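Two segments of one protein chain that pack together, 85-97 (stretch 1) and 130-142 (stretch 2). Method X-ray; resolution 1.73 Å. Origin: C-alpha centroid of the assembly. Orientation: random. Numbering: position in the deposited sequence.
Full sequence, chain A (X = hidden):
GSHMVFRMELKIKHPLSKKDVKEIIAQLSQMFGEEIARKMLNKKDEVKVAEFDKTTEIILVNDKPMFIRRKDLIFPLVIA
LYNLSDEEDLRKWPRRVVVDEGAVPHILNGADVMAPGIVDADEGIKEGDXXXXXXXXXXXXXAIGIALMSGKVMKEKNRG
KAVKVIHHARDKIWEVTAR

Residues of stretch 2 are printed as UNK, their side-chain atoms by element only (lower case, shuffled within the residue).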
# COMPACT_ATOMS: atom_id res chain seq x y z
N SER A 85 -8.10 7.82 -2.27
CA SER A 85 -8.87 7.51 -3.49
C SER A 85 -10.13 8.38 -3.65
O SER A 85 -10.76 8.38 -4.71
CB SER A 85 -9.23 6.02 -3.56
OG SER A 85 -10.30 5.69 -2.69
N ASP A 86 -10.48 9.12 -2.60
CA ASP A 86 -11.52 10.15 -2.68
C ASP A 86 -10.96 11.52 -3.08
O ASP A 86 -11.72 12.47 -3.29
CB ASP A 86 -12.28 10.27 -1.36
CG ASP A 86 -13.35 9.20 -1.20
OD1 ASP A 86 -13.85 8.70 -2.22
OD2 ASP A 86 -13.68 8.87 -0.05
N GLU A 87 -9.63 11.62 -3.16
CA GLU A 87 -8.97 12.87 -3.52
C GLU A 87 -8.34 12.79 -4.91
O GLU A 87 -8.36 13.76 -5.67
CB GLU A 87 -7.88 13.21 -2.50
CG GLU A 87 -8.40 13.28 -1.06
CD GLU A 87 -7.33 13.62 -0.04
OE1 GLU A 87 -6.19 13.94 -0.43
OE2 GLU A 87 -7.63 13.57 1.17
N GLU A 88 -7.74 11.63 -5.20
CA GLU A 88 -6.96 11.39 -6.40
C GLU A 88 -7.41 10.10 -7.07
O GLU A 88 -7.94 9.20 -6.40
CB GLU A 88 -5.48 11.20 -6.05
CG GLU A 88 -4.89 12.23 -5.11
CD GLU A 88 -4.81 13.61 -5.73
OE1 GLU A 88 -4.50 13.73 -6.94
OE2 GLU A 88 -5.05 14.59 -4.99
N ASP A 89 -7.18 10.00 -8.37
CA ASP A 89 -7.41 8.74 -9.07
C ASP A 89 -6.17 7.85 -8.93
O ASP A 89 -5.17 8.04 -9.62
CB ASP A 89 -7.76 8.97 -10.54
CG ASP A 89 -8.23 7.71 -11.24
OD1 ASP A 89 -8.17 6.61 -10.63
OD2 ASP A 89 -8.67 7.82 -12.40
N LEU A 90 -6.26 6.86 -8.03
CA LEU A 90 -5.15 5.96 -7.76
C LEU A 90 -4.83 5.03 -8.94
O LEU A 90 -3.76 4.41 -8.97
CB LEU A 90 -5.41 5.11 -6.50
CG LEU A 90 -5.73 5.80 -5.17
CD1 LEU A 90 -5.79 4.74 -4.08
CD2 LEU A 90 -4.72 6.88 -4.81
N ARG A 91 -5.73 4.97 -9.92
CA ARG A 91 -5.49 4.17 -11.12
C ARG A 91 -4.33 4.72 -11.97
O ARG A 91 -3.91 4.09 -12.93
CB ARG A 91 -6.76 4.05 -11.97
CG ARG A 91 -7.93 3.33 -11.29
CD ARG A 91 -9.23 3.52 -12.05
NE ARG A 91 -9.23 4.79 -12.76
CZ ARG A 91 -9.00 4.92 -14.07
NH1 ARG A 91 -8.80 3.86 -14.83
NH2 ARG A 91 -8.98 6.13 -14.60
N LYS A 92 -3.82 5.90 -11.60
CA LYS A 92 -2.69 6.49 -12.30
C LYS A 92 -1.45 6.73 -11.42
O LYS A 92 -0.51 7.40 -11.84
CB LYS A 92 -3.12 7.77 -13.03
CG LYS A 92 -4.15 7.53 -14.13
CD LYS A 92 -3.52 6.78 -15.31
CE LYS A 92 -4.57 6.32 -16.31
NZ LYS A 92 -3.91 5.89 -17.58
N TRP A 93 -1.46 6.15 -10.23
CA TRP A 93 -0.40 6.36 -9.23
C TRP A 93 0.81 5.43 -9.39
O TRP A 93 0.69 4.34 -9.97
CB TRP A 93 -0.97 6.19 -7.82
CG TRP A 93 -1.37 7.47 -7.15
CD1 TRP A 93 -1.87 8.60 -7.74
CD2 TRP A 93 -1.35 7.72 -5.74
NE1 TRP A 93 -2.14 9.55 -6.78
CE2 TRP A 93 -1.84 9.04 -5.55
CE3 TRP A 93 -0.98 6.97 -4.62
CZ2 TRP A 93 -1.95 9.62 -4.28
CZ3 TRP A 93 -1.09 7.55 -3.35
CH2 TRP A 93 -1.57 8.87 -3.20
N PRO A 94 1.97 5.86 -8.86
CA PRO A 94 3.11 4.95 -8.80
C PRO A 94 2.80 3.77 -7.88
O PRO A 94 1.99 3.91 -6.95
CB PRO A 94 4.23 5.80 -8.18
CG PRO A 94 3.76 7.20 -8.21
CD PRO A 94 2.28 7.18 -8.27
N ARG A 95 3.44 2.64 -8.17
CA ARG A 95 3.31 1.39 -7.40
C ARG A 95 1.92 0.75 -7.46
O ARG A 95 1.60 -0.11 -6.65
CB ARG A 95 3.75 1.57 -5.94
CG ARG A 95 5.20 2.02 -5.76
CD ARG A 95 6.18 1.03 -6.38
NE ARG A 95 7.58 1.40 -6.16
CZ ARG A 95 8.30 1.04 -5.10
NH1 ARG A 95 7.77 0.30 -4.12
NH2 ARG A 95 9.56 1.44 -5.01
N ARG A 96 1.11 1.18 -8.43
CA ARG A 96 -0.23 0.63 -8.62
C ARG A 96 -0.22 -0.71 -9.34
O ARG A 96 0.59 -0.96 -10.24
CB ARG A 96 -1.12 1.61 -9.40
CG ARG A 96 -0.88 1.57 -10.90
CD ARG A 96 -1.68 2.62 -11.65
NE ARG A 96 -1.32 2.65 -13.07
CZ ARG A 96 -0.27 3.30 -13.56
NH1 ARG A 96 0.56 3.97 -12.76
NH2 ARG A 96 -0.02 3.26 -14.87
N VAL A 97 -1.16 -1.55 -8.92
CA VAL A 97 -1.53 -2.76 -9.65
C VAL A 97 -3.05 -2.68 -9.80
O VAL A 97 -3.78 -2.70 -8.81
CB VAL A 97 -1.12 -4.03 -8.89
CG1 VAL A 97 -1.59 -5.27 -9.63
CG2 VAL A 97 0.40 -4.05 -8.69
N UNK A 130 7.15 -2.98 -2.77
CA UNK A 130 5.83 -2.82 -2.18
C UNK A 130 4.92 -2.22 -3.24
O UNK A 130 5.31 -1.29 -3.94
c UNK A 130 6.23 -2.45 0.31
c UNK A 130 6.89 -3.53 2.80
c UNK A 130 5.99 -4.19 1.98
c UNK A 130 5.66 -3.64 0.74
c UNK A 130 7.12 -1.79 1.15
c UNK A 130 5.87 -1.84 -1.01
c UNK A 130 7.46 -2.33 2.38
N UNK A 131 3.70 -2.75 -3.34
CA UNK A 131 2.72 -2.23 -4.30
C UNK A 131 1.35 -2.13 -3.63
O UNK A 131 1.12 -2.75 -2.60
c UNK A 131 2.61 -3.13 -5.57
c UNK A 131 3.93 -3.10 -6.38
c UNK A 131 2.20 -4.56 -5.22
N UNK A 132 0.45 -1.35 -4.21
CA UNK A 132 -0.95 -1.43 -3.81
C UNK A 132 -1.80 -1.93 -4.97
O UNK A 132 -1.41 -1.80 -6.14
c UNK A 132 -0.54 1.83 -4.55
c UNK A 132 -1.49 -0.10 -3.26
c UNK A 132 -0.65 2.83 -5.51
c UNK A 132 -2.80 1.15 -4.99
c UNK A 132 -1.84 2.98 -6.21
c UNK A 132 -2.91 2.15 -5.96
c UNK A 132 -1.61 0.98 -4.29
N UNK A 133 -2.95 -2.49 -4.63
CA UNK A 133 -3.86 -3.10 -5.59
C UNK A 133 -5.14 -2.29 -5.59
O UNK A 133 -5.72 -2.05 -4.54
c UNK A 133 -4.17 -4.56 -5.21
c UNK A 133 -2.87 -5.35 -5.00
c UNK A 133 -5.04 -5.22 -6.28
N UNK A 134 -5.57 -1.86 -6.78
CA UNK A 134 -6.82 -1.10 -6.92
C UNK A 134 -7.68 -1.69 -8.02
O UNK A 134 -7.15 -2.22 -9.00
c UNK A 134 -6.57 0.40 -7.24
c UNK A 134 -5.54 0.57 -8.36
c UNK A 134 -6.15 1.14 -5.98
N UNK A 135 -9.00 -1.59 -7.87
CA UNK A 135 -9.92 -2.06 -8.91
C UNK A 135 -10.21 -0.95 -9.91
O UNK A 135 -10.23 0.23 -9.55
o UNK A 135 -12.89 0.36 -7.21
c UNK A 135 -11.20 -2.66 -8.32
c UNK A 135 -11.93 -1.82 -7.27
o UNK A 135 -13.32 -0.86 -8.98
c UNK A 135 -12.77 -0.69 -7.86
N UNK A 136 -10.42 -1.33 -11.16
CA UNK A 136 -10.39 -0.37 -12.27
C UNK A 136 -11.57 0.62 -12.37
O UNK A 136 -11.48 1.60 -13.10
c UNK A 136 -10.14 -1.09 -13.61
c UNK A 136 -10.98 -2.64 -15.45
c UNK A 136 -11.27 -2.00 -14.09
o UNK A 136 -11.44 -3.77 -15.68
o UNK A 136 -10.30 -2.01 -16.29
N UNK A 137 -12.64 0.39 -11.62
CA UNK A 137 -13.80 1.29 -11.71
C UNK A 137 -13.68 2.54 -10.84
O UNK A 137 -13.45 3.64 -11.37
c UNK A 137 -17.63 0.63 -11.74
c UNK A 137 -18.86 1.52 -11.65
n UNK A 137 -18.78 2.75 -12.50
c UNK A 137 -16.35 1.43 -11.59
c UNK A 137 -15.12 0.54 -11.48
N UNK A 138 -13.84 2.40 -9.52
CA UNK A 138 -13.74 3.54 -8.61
C UNK A 138 -12.32 3.79 -8.15
O UNK A 138 -12.05 4.75 -7.42
c UNK A 138 -16.11 3.18 -7.71
c UNK A 138 -18.29 4.14 -8.14
o UNK A 138 -20.14 2.70 -8.62
c UNK A 138 -16.95 4.29 -7.83
c UNK A 138 -16.66 1.91 -7.90
c UNK A 138 -18.81 2.87 -8.32
c UNK A 138 -14.64 3.34 -7.38
c UNK A 138 -18.00 1.75 -8.20
N UNK A 139 -11.40 2.93 -8.58
CA UNK A 139 -10.02 3.03 -8.14
C UNK A 139 -9.93 2.91 -6.64
O UNK A 139 -9.09 3.56 -6.01
N UNK A 140 -10.81 2.09 -6.06
CA UNK A 140 -10.76 1.80 -4.63
C UNK A 140 -9.64 0.80 -4.39
O UNK A 140 -9.52 -0.18 -5.12
c UNK A 140 -12.96 3.49 -3.50
c UNK A 140 -14.22 5.43 -2.60
n UNK A 140 -13.11 6.14 -2.49
c UNK A 140 -12.07 1.21 -4.11
n UNK A 140 -14.18 4.19 -3.08
n UNK A 140 -15.38 5.96 -2.24
c UNK A 140 -13.27 2.15 -4.13
N UNK A 141 -8.80 1.06 -3.37
CA UNK A 141 -7.74 0.10 -3.07
C UNK A 141 -8.29 -1.13 -2.34
O UNK A 141 -9.19 -1.01 -1.50
c UNK A 141 -6.81 0.89 -2.16
c UNK A 141 -8.77 2.21 -2.45
c UNK A 141 -7.73 1.82 -1.43
N UNK A 142 -7.75 -2.29 -2.69
CA UNK A 142 -8.21 -3.55 -2.13
C UNK A 142 -7.17 -4.13 -1.18
O UNK A 142 -7.51 -4.84 -0.23
c UNK A 142 -9.25 -5.30 -5.48
c UNK A 142 -8.44 -4.58 -3.25
c UNK A 142 -10.68 -3.82 -4.06
c UNK A 142 -9.26 -4.17 -4.47
O HOH W 1 -12.69 6.77 -5.79
O HOH W 2 -15.88 7.44 0.46
O HOH W 3 -9.05 6.45 -6.90
O HOH W 4 9.31 -1.09 -2.05

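Position 130 carries one carbon followed by a ring of six carbons, with no heteroatom; the ring leads away from stretch 1, and the backbone O accepts from Arg95 NH1. This is Phe130, with Arg95 NH1 to Phe130 O at 2.9 Å.

Position 131 has three carbons, one carrying the other two, and its CB lies against Val97: a valine. Val131 CB is 3.9 Å from Val97 CG2.

Position 132 again shows one carbon and a six-carbon ring, here packed among Leu90, Trp93, Pro94 and Arg96. It is Phe132, buried. Arg96 CA sits over one face, 3.9 Å from the centroid of the Phe132 ring, in a CH-pi contact, while at the edge Trp93 CB is 3.7 Å from Phe132 CZ and Pro94 O 3.2 Å from Phe132 CE2.

Position 133 has three carbons branched at the first, and its CA approaches Val97 O in a CA-H...O contact. This is Val133, with Val133 CA 3.2 Å from Val97 O.

Position 134 repeats the three-carbon fork but directs it toward Leu90, so Val134 places Val134 CG1 4.1 Å from Leu90 CB.

At 135, three carbons end in two oxygens, and the CA-to-CB bond points away from stretch 1: a glutamate. The carboxylate of Glu135 turns back on its own stretch and accepts from the backbone N of 137 and 140, and weakly from that of 138, bracing the turn.

Position 136 has the same composition; its acid end leads away, but its backbone O approaches Arg91. In this Glu136, Glu136 O lies 3.1 Å from Arg91 CD.

At 137, four carbons in a row end in nitrogen and the CA-to-CB bond points away: Lys137.

Position 138 has a carbon and a six-carbon ring bearing one oxygen, its CA-to-CB bond also pointing away, hence Tyr138. A water donates to both Tyr138 O and Ser85 O, its oxygen 2.7 Å from each.

Position 139 has no side-chain atoms, and its CA lies near Arg91: Gly139. Phi is positive, and an ideal Gly139 CB would lie 3.2 Å from Arg91 CG and 3.3 Å from Asp89 OD1, both tight.

At 140, three carbons, a nitrogen and a carbon with two more nitrogens reach Ser85 and Asp86; this is Arg140. Arg140 NH1 donates to Ser85 OG at 2.9 Å and to Asp86 OD1 at 2.7 Å, the latter a salt bridge.

At 141, three carbons close onto the backbone N beside Leu90: Pro141, with Pro141 CD 4.2 Å from Leu90 CD1.

At 142, four carbons forked at the second, out of reach of stretch 1, suit Leu142.

The contact combines a short parallel strand pairing with side-chain packing. Phe132 N donates to Arg95 O (3.0 Å), Val97 N to Phe132 O (2.8 Å) and Val134 N to Val97 O (2.8 Å). The Phe132 ring lies against Arg96 CA, and Arg140 ties down Ser85 and Asp86.

Stretch 2 (130-142) FVFVVEEKYGRPL
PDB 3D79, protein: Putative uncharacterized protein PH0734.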